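Local coordinates for protein receptor-type adenylate cyclase gresag 4.3 (Trypanosoma brucei, PDB 1FX4) that converts ATP into 3',5'-cyclic AMP and diphosphate with the help of magnesium, as the catalytic domain of a membrane receptor-type class III adenylyl cyclase, at residues Asp96-Tyr99 with Arg100-Glu104. Residues are numbered along the deposited sequence; the frame is centred on the assembly and turned at random.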
loop_
_atom_site.group_PDB
_atom_site.type_symbol
_atom_site.label_atom_id
_atom_site.label_comp_id
_atom_site.label_asym_id
_atom_site.label_seq_id
_atom_site.Cartn_x
_atom_site.Cartn_y
_atom_site.Cartn_z
ATOM N N ASP A 96 -17.594 8.597 -13.901
ATOM C CA ASP A 96 -17.336 9.834 -14.609
ATOM C C ASP A 96 -18.069 10.995 -13.957
ATOM O O ASP A 96 -17.513 12.072 -13.817
ATOM C CB ASP A 96 -17.693 9.678 -16.086
ATOM C CG ASP A 96 -16.705 8.775 -16.808
ATOM O OD1 ASP A 96 -15.667 9.288 -17.286
ATOM O OD2 ASP A 96 -16.929 7.549 -16.833
ATOM N N GLU A 97 -19.293 10.753 -13.507
ATOM C CA GLU A 97 -20.060 11.798 -12.843
ATOM C C GLU A 97 -19.307 12.230 -11.592
ATOM O O GLU A 97 -19.172 13.432 -11.325
ATOM C CB GLU A 97 -21.443 11.288 -12.470
ATOM C CG GLU A 97 -22.260 10.878 -13.654
ATOM C CD GLU A 97 -23.693 10.618 -13.272
ATOM O OE1 GLU A 97 -24.343 11.564 -12.756
ATOM O OE2 GLU A 97 -24.164 9.474 -13.476
ATOM N N SER A 98 -18.791 11.250 -10.842
ATOM C CA SER A 98 -18.037 11.559 -9.638
ATOM C C SER A 98 -16.776 12.347 -9.974
ATOM O O SER A 98 -16.491 13.348 -9.334
ATOM C CB SER A 98 -17.690 10.295 -8.862
ATOM O OG SER A 98 -18.837 9.768 -8.223
ATOM N N TYR A 99 -16.030 11.923 -10.997
ATOM C CA TYR A 99 -14.818 12.661 -11.363
ATOM C C TYR A 99 -15.149 14.114 -11.687
ATOM O O TYR A 99 -14.423 15.019 -11.283
ATOM C CB TYR A 99 -14.103 12.029 -12.561
ATOM C CG TYR A 99 -13.205 10.883 -12.193
ATOM C CD1 TYR A 99 -13.421 9.616 -12.721
ATOM C CD2 TYR A 99 -12.130 11.069 -11.323
ATOM C CE1 TYR A 99 -12.591 8.546 -12.402
ATOM C CE2 TYR A 99 -11.281 9.996 -10.991
ATOM C CZ TYR A 99 -11.525 8.742 -11.540
ATOM O OH TYR A 99 -10.714 7.682 -11.220
ATOM N N ARG A 100 -16.250 14.336 -12.404
ATOM C CA ARG A 100 -16.626 15.701 -12.746
ATOM C C ARG A 100 -16.996 16.491 -11.481
ATOM O O ARG A 100 -16.558 17.625 -11.314
ATOM C CB ARG A 100 -17.731 15.715 -13.801
ATOM C CG ARG A 100 -17.206 15.298 -15.185
ATOM C CD ARG A 100 -18.219 15.546 -16.281
ATOM N NE ARG A 100 -19.492 14.895 -16.005
ATOM C CZ ARG A 100 -19.808 13.667 -16.406
ATOM N NH1 ARG A 100 -18.943 12.942 -17.110
ATOM N NH2 ARG A 100 -20.994 13.165 -16.107
ATOM N N GLU A 101 -17.701 15.844 -10.551
ATOM C CA GLU A 101 -18.072 16.481 -9.280
ATOM C C GLU A 101 -16.818 16.878 -8.491
ATOM O O GLU A 101 -16.751 17.969 -7.933
ATOM C CB GLU A 101 -18.883 15.526 -8.408
ATOM C CG GLU A 101 -20.312 15.289 -8.819
ATOM C CD GLU A 101 -20.985 14.275 -7.907
ATOM O OE1 GLU A 101 -21.722 13.397 -8.421
ATOM O OE2 GLU A 101 -20.747 14.340 -6.676
ATOM N N PHE A 102 -15.840 15.977 -8.421
ATOM C CA PHE A 102 -14.602 16.248 -7.685
ATOM C C PHE A 102 -13.904 17.495 -8.221
ATOM O O PHE A 102 -13.377 18.298 -7.451
ATOM C CB PHE A 102 -13.637 15.048 -7.735
ATOM C CG PHE A 102 -14.208 13.771 -7.163
ATOM C CD1 PHE A 102 -13.698 12.536 -7.562
ATOM C CD2 PHE A 102 -15.257 13.792 -6.249
ATOM C CE1 PHE A 102 -14.224 11.347 -7.068
ATOM C CE2 PHE A 102 -15.795 12.607 -5.746
ATOM C CZ PHE A 102 -15.280 11.383 -6.154
ATOM N N GLU A 103 -13.894 17.654 -9.545
ATOM C CA GLU A 103 -13.267 18.818 -10.160
ATOM C C GLU A 103 -14.020 20.075 -9.760
ATOM O O GLU A 103 -13.418 21.096 -9.425
ATOM C CB GLU A 103 -13.275 18.695 -11.679
ATOM C CG GLU A 103 -12.361 17.613 -12.204
ATOM C CD GLU A 103 -12.370 17.523 -13.717
ATOM O OE1 GLU A 103 -11.886 16.505 -14.242
ATOM O OE2 GLU A 103 -12.843 18.468 -14.382
ATOM N N GLU A 104 -15.343 19.991 -9.812
ATOM C CA GLU A 104 -16.188 21.121 -9.453
ATOM C C GLU A 104 -16.014 21.502 -7.986
ATOM O O GLU A 104 -15.880 22.682 -7.667
ATOM C CB GLU A 104 -17.642 20.817 -9.806
ATOM C CG GLU A 104 -17.881 20.885 -11.313
ATOM C CD GLU A 104 -19.220 20.329 -11.754
ATOM O OE1 GLU A 104 -20.119 20.144 -10.903
ATOM O OE2 GLU A 104 -19.371 20.072 -12.969
HETATM O O HOH W 1 -19.735 11.451 -6.245
#
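R100 folds back along helix 94-109 and lays one face of its guanidinium over the preceding turn, above D96 O and the CA of E97. A bend at chi3 (-55°) returns the group toward the start of the helix, where NH1 comes to 3.6 Å from D96 CB and NH2 to 3.6 Å from E97 CG. The carboxylate of E97 lies nearly parallel to the guanidinium, their planes 8° apart, yet the charged atoms do not touch: E97 OE1 stays 5.0 Å from R100 NH2. R100 instead makes a cation-pi contact with Y125, whose hydroxyl also bonds D96 OD1. On another side of the helix, the F102 ring turns a face over the carbonyl oxygen of S98, one turn earlier, which lies 3.1 Å above the ring plane and toward its rim, while CZ reaches S98 CB at 3.8 Å. That same oxygen accepts the backbone N-H of F102 at 2.9 Å, nearly straight (164°). A water joins S98 OG (2.7 Å) to E101 OE2, donating to the carboxylate; S98 OG also bonds H30. Y99 touches F102 loosely through CD2 and its hydroxyl bonds E21 O and R133 N, while E103 OE1 forms a salt bridge with R133 and a hydrogen bond with T117. Buried polar bonds thus tie the helix to the rest of the domain, whereas the E97–R100 attraction is probably a weaker, longer-range electrostatic one.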